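Local atomic coordinates of listeriolysin O (Listeria monocytogenes, PDB entry 4CDB), a protein that binds cholesterol-containing host membranes, undergoes a major conformational change, inserts into them and forms an oligomeric pore complex that lyses the cell. Residues 442-447 with 452-457; 458-463 with 482-487. All coordinates share one frame; numbering follows the deposited sequence.

Interaction 1: 442-447 with 452-457; sequences YAKECT and EWWRTV. With TAM (tris(hydroxyethyl)aminomethane), chain U; ACT (acetate ion), chain B.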
loop_
_atom_site.group_PDB
_atom_site.type_symbol
_atom_site.label_atom_id
_atom_site.label_comp_id
_atom_site.label_asym_id
_atom_site.label_seq_id
_atom_site.Cartn_x
_atom_site.Cartn_y
_atom_site.Cartn_z
ATOM N N TYR A 442 39.554 13.408 -25.307
ATOM C CA TYR A 442 40.962 13.414 -25.693
ATOM C C TYR A 442 41.347 14.746 -26.333
ATOM O O TYR A 442 40.572 15.323 -27.098
ATOM C CB TYR A 442 41.249 12.265 -26.665
ATOM C CG TYR A 442 42.680 12.199 -27.148
ATOM C CD1 TYR A 442 43.648 11.518 -26.420
ATOM C CD2 TYR A 442 43.064 12.808 -28.338
ATOM C CE1 TYR A 442 44.956 11.450 -26.859
ATOM C CE2 TYR A 442 44.372 12.745 -28.783
ATOM C CZ TYR A 442 45.313 12.065 -28.039
ATOM O OH TYR A 442 46.616 11.997 -28.475
ATOM N N ALA A 443 42.549 15.231 -26.027
ATOM C CA ALA A 443 43.043 16.461 -26.635
ATOM C C ALA A 443 44.556 16.424 -26.773
ATOM O O ALA A 443 45.258 15.994 -25.856
ATOM C CB ALA A 443 42.614 17.672 -25.817
ATOM N N LYS A 444 45.049 16.870 -27.925
ATOM C CA LYS A 444 46.484 16.960 -28.169
ATOM C C LYS A 444 46.858 18.321 -28.752
ATOM O O LYS A 444 46.013 19.020 -29.317
ATOM C CB LYS A 444 46.954 15.842 -29.103
ATOM C CG LYS A 444 46.321 15.871 -30.488
ATOM C CD LYS A 444 46.813 14.710 -31.344
ATOM C CE LYS A 444 46.196 14.757 -32.735
ATOM N NZ LYS A 444 46.638 13.622 -33.593
ATOM N N GLU A 445 48.125 18.694 -28.614
ATOM C CA GLU A 445 48.587 19.982 -29.113
ATOM C C GLU A 445 49.863 19.837 -29.932
ATOM O O GLU A 445 50.733 19.028 -29.605
ATOM C CB GLU A 445 48.794 20.966 -27.958
ATOM C CG GLU A 445 49.762 20.490 -26.882
ATOM C CD GLU A 445 51.145 21.109 -27.004
ATOM O OE1 GLU A 445 51.410 21.817 -28.000
ATOM O OE2 GLU A 445 51.967 20.882 -26.095
ATOM N N CYS A 446 49.968 20.621 -31.001
ATOM C CA CYS A 446 51.140 20.577 -31.869
ATOM C C CYS A 446 52.323 21.343 -31.272
ATOM O O CYS A 446 52.281 22.565 -31.144
ATOM C CB CYS A 446 50.799 21.124 -33.258
ATOM S SG CYS A 446 52.152 21.013 -34.452
ATOM N N THR A 447 53.380 20.617 -30.914
ATOM C CA THR A 447 54.563 21.233 -30.320
ATOM C C THR A 447 55.524 21.753 -31.381
ATOM O O THR A 447 56.253 22.717 -31.149
ATOM C CB THR A 447 55.327 20.247 -29.417
ATOM O OG1 THR A 447 55.946 19.237 -30.225
ATOM C CG2 THR A 447 54.390 19.600 -28.416
ATOM N N GLU A 452 58.665 14.885 -31.320
ATOM C CA GLU A 452 57.367 14.886 -30.647
ATOM C C GLU A 452 56.464 15.959 -31.252
ATOM O O GLU A 452 56.270 17.022 -30.662
ATOM C CB GLU A 452 57.542 15.132 -29.147
ATOM C CG GLU A 452 56.280 14.914 -28.326
ATOM C CD GLU A 452 56.394 15.473 -26.920
ATOM O OE1 GLU A 452 57.330 16.260 -26.665
ATOM O OE2 GLU A 452 55.545 15.127 -26.072
ATOM N N TRP A 453 55.917 15.680 -32.431
ATOM C CA TRP A 453 55.115 16.665 -33.150
ATOM C C TRP A 453 53.814 16.978 -32.414
ATOM O O TRP A 453 53.472 18.142 -32.201
ATOM C CB TRP A 453 54.826 16.193 -34.576
ATOM C CG TRP A 453 54.363 17.299 -35.473
ATOM C CD1 TRP A 453 53.080 17.566 -35.858
ATOM C CD2 TRP A 453 55.183 18.299 -36.090
ATOM N NE1 TRP A 453 53.054 18.668 -36.681
ATOM C CE2 TRP A 453 54.332 19.137 -36.839
ATOM C CE3 TRP A 453 56.556 18.565 -36.083
ATOM C CZ2 TRP A 453 54.810 20.222 -37.573
ATOM C CZ3 TRP A 453 57.030 19.643 -36.813
ATOM C CH2 TRP A 453 56.159 20.458 -37.548
ATOM N N TRP A 454 53.088 15.932 -32.035
ATOM C CA TRP A 454 51.882 16.085 -31.231
ATOM C C TRP A 454 52.136 15.636 -29.799
ATOM O O TRP A 454 52.793 14.620 -29.571
ATOM C CB TRP A 454 50.727 15.269 -31.818
ATOM C CG TRP A 454 50.213 15.798 -33.115
ATOM C CD1 TRP A 454 50.474 15.309 -34.363
ATOM C CD2 TRP A 454 49.344 16.922 -33.298
ATOM N NE1 TRP A 454 49.821 16.061 -35.311
ATOM C CE2 TRP A 454 49.120 17.058 -34.683
ATOM C CE3 TRP A 454 48.734 17.828 -32.425
ATOM C CZ2 TRP A 454 48.312 18.064 -35.213
ATOM C CZ3 TRP A 454 47.933 18.824 -32.953
ATOM C CH2 TRP A 454 47.729 18.935 -34.334
ATOM N N ARG A 455 51.610 16.391 -28.838
ATOM C CA ARG A 455 51.698 16.006 -27.434
ATOM C C ARG A 455 50.307 15.878 -26.829
ATOM O O ARG A 455 49.491 16.796 -26.934
ATOM C CB ARG A 455 52.518 17.022 -26.639
ATOM C CG ARG A 455 52.595 16.714 -25.150
ATOM C CD ARG A 455 53.407 17.763 -24.412
ATOM N NE ARG A 455 54.725 17.947 -25.012
ATOM C CZ ARG A 455 55.646 18.788 -24.553
ATOM N NH1 ARG A 455 55.398 19.527 -23.480
ATOM N NH2 ARG A 455 56.817 18.889 -25.166
ATOM N N THR A 456 50.040 14.737 -26.202
ATOM C CA THR A 456 48.754 14.508 -25.558
ATOM C C THR A 456 48.596 15.416 -24.343
ATOM O O THR A 456 49.484 15.487 -23.493
ATOM C CB THR A 456 48.593 13.036 -25.124
ATOM O OG1 THR A 456 48.633 12.188 -26.278
ATOM C CG2 THR A 456 47.271 12.830 -24.399
ATOM N N VAL A 457 47.469 16.118 -24.272
ATOM C CA VAL A 457 47.172 16.976 -23.133
ATOM C C VAL A 457 46.168 16.299 -22.204
ATOM O O VAL A 457 46.329 16.317 -20.984
ATOM C CB VAL A 457 46.603 18.338 -23.581
ATOM C CG1 VAL A 457 46.392 19.249 -22.379
ATOM C CG2 VAL A 457 47.535 18.990 -24.578
HETATM C C TAM U . 47.149 12.224 -18.285
HETATM C C1 TAM U . 47.953 10.926 -18.277
HETATM C C2 TAM U . 45.798 12.084 -18.982
HETATM C C3 TAM U . 48.018 13.310 -18.915
HETATM C C4 TAM U . 47.171 9.738 -18.825
HETATM C C5 TAM U . 44.787 13.086 -18.432
HETATM C C6 TAM U . 47.704 13.524 -20.392
HETATM N N TAM U . 46.898 12.609 -16.896
HETATM O O4 TAM U . 47.874 9.210 -19.956
HETATM O O5 TAM U . 43.591 13.034 -19.215
HETATM O O6 TAM U . 48.156 12.397 -21.154
HETATM C C ACT B . 47.725 14.302 -36.987
HETATM O O ACT B . 46.809 14.272 -36.138
HETATM O OXT ACT B . 48.774 13.635 -36.853
HETATM C CH3 ACT B . 47.582 15.202 -38.177
#
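From CG outward, the side chain of Lys444 lies over one face of the Trp454 indole. Its CB sits beside the backbone O of Arg455 on the neighbouring strand. Lys444 CG, placed between the backbone N and the carbonyl carbon (chi1 62°), then leads onto the ring and comes 3.7 Å from Trp454 CE3. From there the chain runs fully extended: CD passes over the CE3-CD2 bond, CE makes a CH-pi contact with the six-membered ring, and Lys444 NZ stands 4.1 Å from the centroid of the Trp454 five-membered ring, only 4° off its normal, a cation-pi contact. The ammonium also donates a hydrogen bond to O of a bound acetate, Lys444 NZ to acetate O 2.6 Å, so the anion probably offsets its charge.

Over the opposite face of Trp454 sits CB of Cys446, toward the rim, 4.0 Å from the six-membered ring centroid. With SG anti to the backbone N (chi1 -176°), the sulfur reaches over a face of Trp453, a sulfur-aromatic contact in which Cys446 SG lies 3.4 Å from Trp453 NE1.

All this belongs to the beta hairpin of strands 436-449 and 452-463, and residues 445 to 455 are the conserved undecapeptide of the cholesterol-dependent cytolysins. Glu445 and Arg455 form the hydrogen-bonded antiparallel pair, joined by two backbone bonds; Val457 N adds another to Ala443 O at 2.7 Å, and Thr447 N bonds to Trp453 O nearer the turn.

On the face away from Lys444, Cys446 and Trp454, Glu445 and Arg455 run side by side, but the carboxylate lies well out of the guanidinium plane and no N-H points at it. Arg455 turns instead to Glu452, with Arg455 NH2 to Glu452 OE1 3.1 Å in a salt bridge. Towards the other end of the pairing, Thr456 OG1 donates to Tyr442 OH at 3.0 Å.

Interaction 2: 458-463 with 482-487; sequences IDDRNL and YSNKVD. With TAM (tris(hydroxyethyl)aminomethane), chain U.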
loop_
_atom_site.group_PDB
_atom_site.type_symbol
_atom_site.label_atom_id
_atom_site.label_comp_id
_atom_site.label_asym_id
_atom_site.label_seq_id
_atom_site.Cartn_x
_atom_site.Cartn_y
_atom_site.Cartn_z
ATOM N N ILE A 458 45.129 15.709 -22.793
ATOM C CA ILE A 458 44.085 15.016 -22.038
ATOM C C ILE A 458 43.747 13.671 -22.671
ATOM O O ILE A 458 43.630 13.564 -23.890
ATOM C CB ILE A 458 42.776 15.840 -21.989
ATOM C CG1 ILE A 458 43.045 17.279 -21.554
ATOM C CG2 ILE A 458 41.750 15.189 -21.060
ATOM C CD1 ILE A 458 41.804 18.132 -21.537
ATOM N N ASP A 459 43.578 12.652 -21.834
ATOM C CA ASP A 459 43.114 11.345 -22.288
ATOM C C ASP A 459 42.259 10.692 -21.204
ATOM O O ASP A 459 42.683 9.734 -20.559
ATOM C CB ASP A 459 44.303 10.447 -22.650
ATOM C CG ASP A 459 43.904 9.253 -23.510
ATOM O OD1 ASP A 459 42.726 8.840 -23.472
ATOM O OD2 ASP A 459 44.779 8.723 -24.226
ATOM N N ASP A 460 41.056 11.223 -20.999
ATOM C CA ASP A 460 40.145 10.687 -19.990
ATOM C C ASP A 460 39.052 9.845 -20.638
ATOM O O ASP A 460 38.408 10.281 -21.593
ATOM C CB ASP A 460 39.526 11.816 -19.163
ATOM C CG ASP A 460 40.557 12.581 -18.356
ATOM O OD1 ASP A 460 41.629 12.010 -18.062
ATOM O OD2 ASP A 460 40.295 13.754 -18.011
ATOM N N ARG A 461 38.846 8.639 -20.116
ATOM C CA ARG A 461 37.933 7.687 -20.739
ATOM C C ARG A 461 36.845 7.200 -19.787
ATOM O O ARG A 461 37.019 7.218 -18.567
ATOM C CB ARG A 461 38.719 6.495 -21.294
ATOM C CG ARG A 461 39.976 6.900 -22.046
ATOM C CD ARG A 461 40.707 5.710 -22.638
ATOM N NE ARG A 461 42.002 6.107 -23.184
ATOM C CZ ARG A 461 42.776 5.322 -23.927
ATOM N NH1 ARG A 461 42.387 4.089 -24.223
ATOM N NH2 ARG A 461 43.938 5.774 -24.378
ATOM N N ASN A 462 35.723 6.774 -20.361
ATOM C CA ASN A 462 34.609 6.210 -19.604
ATOM C C ASN A 462 34.088 7.148 -18.517
ATOM O O ASN A 462 33.863 6.734 -17.380
ATOM C CB ASN A 462 35.002 4.859 -19.002
ATOM C CG ASN A 462 35.600 3.918 -20.030
ATOM O OD1 ASN A 462 35.151 3.865 -21.175
ATOM N ND2 ASN A 462 36.625 3.174 -19.628
ATOM N N LEU A 463 33.903 8.412 -18.880
ATOM C CA LEU A 463 33.422 9.420 -17.944
ATOM C C LEU A 463 31.899 9.392 -17.857
ATOM O O LEU A 463 31.221 9.132 -18.853
ATOM C CB LEU A 463 33.902 10.812 -18.365
ATOM C CG LEU A 463 35.416 11.026 -18.397
ATOM C CD1 LEU A 463 35.754 12.414 -18.923
ATOM C CD2 LEU A 463 36.013 10.814 -17.017
ATOM N N TYR A 482 45.593 21.864 -18.476
ATOM C CA TYR A 482 44.207 21.490 -18.710
ATOM C C TYR A 482 43.431 21.352 -17.406
ATOM O O TYR A 482 44.015 21.184 -16.334
ATOM C CB TYR A 482 44.127 20.176 -19.489
ATOM C CG TYR A 482 44.298 18.944 -18.627
ATOM C CD1 TYR A 482 45.560 18.514 -18.243
ATOM C CD2 TYR A 482 43.197 18.212 -18.198
ATOM C CE1 TYR A 482 45.721 17.389 -17.453
ATOM C CE2 TYR A 482 43.347 17.090 -17.410
ATOM C CZ TYR A 482 44.610 16.682 -17.041
ATOM O OH TYR A 482 44.765 15.563 -16.256
ATOM N N SER A 483 42.110 21.417 -17.511
ATOM C CA SER A 483 41.239 21.121 -16.383
ATOM C C SER A 483 39.991 20.394 -16.869
ATOM O O SER A 483 39.419 20.746 -17.903
ATOM C CB SER A 483 40.852 22.400 -15.641
ATOM O OG SER A 483 40.072 23.249 -16.461
ATOM N N ASN A 484 39.587 19.371 -16.124
ATOM C CA ASN A 484 38.355 18.644 -16.395
ATOM C C ASN A 484 37.466 18.712 -15.161
ATOM O O ASN A 484 37.565 17.868 -14.271
ATOM C CB ASN A 484 38.666 17.190 -16.761
ATOM C CG ASN A 484 37.415 16.363 -17.029
ATOM O OD1 ASN A 484 36.304 16.888 -17.117
ATOM N ND2 ASN A 484 37.598 15.055 -17.172
ATOM N N LYS A 485 36.602 19.722 -15.113
ATOM C CA LYS A 485 35.786 19.973 -13.930
ATOM C C LYS A 485 34.294 19.811 -14.197
ATOM O O LYS A 485 33.817 20.076 -15.303
ATOM C CB LYS A 485 36.080 21.365 -13.375
ATOM C CG LYS A 485 37.541 21.570 -13.018
ATOM C CD LYS A 485 37.794 22.953 -12.450
ATOM C CE LYS A 485 39.252 23.111 -12.044
ATOM N NZ LYS A 485 39.535 24.450 -11.455
ATOM N N VAL A 486 33.564 19.381 -13.171
ATOM C CA VAL A 486 32.139 19.103 -13.307
ATOM C C VAL A 486 31.252 20.148 -12.631
ATOM O O VAL A 486 31.578 20.662 -11.559
ATOM C CB VAL A 486 31.778 17.702 -12.760
ATOM C CG1 VAL A 486 32.407 16.619 -13.617
ATOM C CG2 VAL A 486 32.223 17.558 -11.312
ATOM N N ASP A 487 30.146 20.469 -13.296
ATOM C CA ASP A 487 29.050 21.248 -12.718
ATOM C C ASP A 487 29.340 22.710 -12.356
ATOM O O ASP A 487 28.407 23.480 -12.126
ATOM C CB ASP A 487 28.452 20.513 -11.511
ATOM C CG ASP A 487 27.865 19.166 -11.884
ATOM O OD1 ASP A 487 27.430 19.007 -13.045
ATOM O OD2 ASP A 487 27.837 18.267 -11.018
HETATM C C TAM U . 47.149 12.224 -18.285
HETATM C C1 TAM U . 47.953 10.926 -18.277
HETATM C C2 TAM U . 45.798 12.084 -18.982
HETATM C C3 TAM U . 48.018 13.310 -18.915
HETATM C C4 TAM U . 47.171 9.738 -18.825
HETATM C C5 TAM U . 44.787 13.086 -18.432
HETATM C C6 TAM U . 47.704 13.524 -20.392
HETATM N N TAM U . 46.898 12.609 -16.896
HETATM O O4 TAM U . 47.874 9.210 -19.956
HETATM O O5 TAM U . 43.591 13.034 -19.215
HETATM O O6 TAM U . 48.156 12.397 -21.154
#
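Ile458 and Tyr482 meet between two strands that are not paired with each other; even here their CA atoms are 7.3 Å apart, so only side chains bridge the distance. Ile458 gives the most surface. Ile458 CG1 comes 3.5 Å from Tyr482 CD2 and nearly as close to CG, while CD1 settles near CB and CD2 of the same tyrosine. The isoleucine chain runs obliquely to the tyrosine. Further out along that ring, Tyr482 OH lies 3.3 Å from C5 of a bound tris(hydroxyethyl)aminomethane, and Ile458 CG2 faces O5 of the same molecule.

Asn484 is the polar counterpart, two residues along from Tyr482. Held with CG anti to the backbone N (chi1 179°), its amide extends across to meet Asp460 coming from the opposite direction. Asn484 ND2 donates to Asp460 OD2 at 3.1 Å; the donor comes to the anti side of that oxygen, 26° out of the carboxylate plane, and the N-H...O angle is 150°. The methyl CD1 of Leu463 lies 3.7 Å from Asn484 ND2. At its other atom the amide is held by Arg469, whose NH1 is bonded to OD1, which leaves the group little freedom to flip.

The second carboxylate oxygen of Asp460, OD1, takes the hydroxyl O5 of the ligand in a very short bond of 2.5 Å. The ligand's O5 also accepts from Asp459 N at 2.6 Å, so it is gripped by backbone and side chain together.

Side-chain packing between facing strands, with strand 452-463 in one sheet and strand 480-486 in another, is that of a beta sandwich, here with a small amino alcohol lodged at its edge.

In the fold
Interaction 1 pairs neighbouring strands of one sheet, whereas interaction 2 reaches from that sheet to the facing one; strand 452-463 serves both, and the two centres lie 16 Å apart. The first is partly buried and buries about three times the surface (672 against 223 Å²), with a ladder of backbone bonds and a lysine and a cysteine packed on indole faces; the second is a surface contact with no backbone bond of its own, resting on one apolar touch and one amide-carboxylate bond. They meet where Ala443 N probably bonds to Ile458 O and where Val457 O packs on Tyr482, and both touch the bound tris(hydroxyethyl)aminomethane. Only interaction 1 holds residues of the undecapeptide.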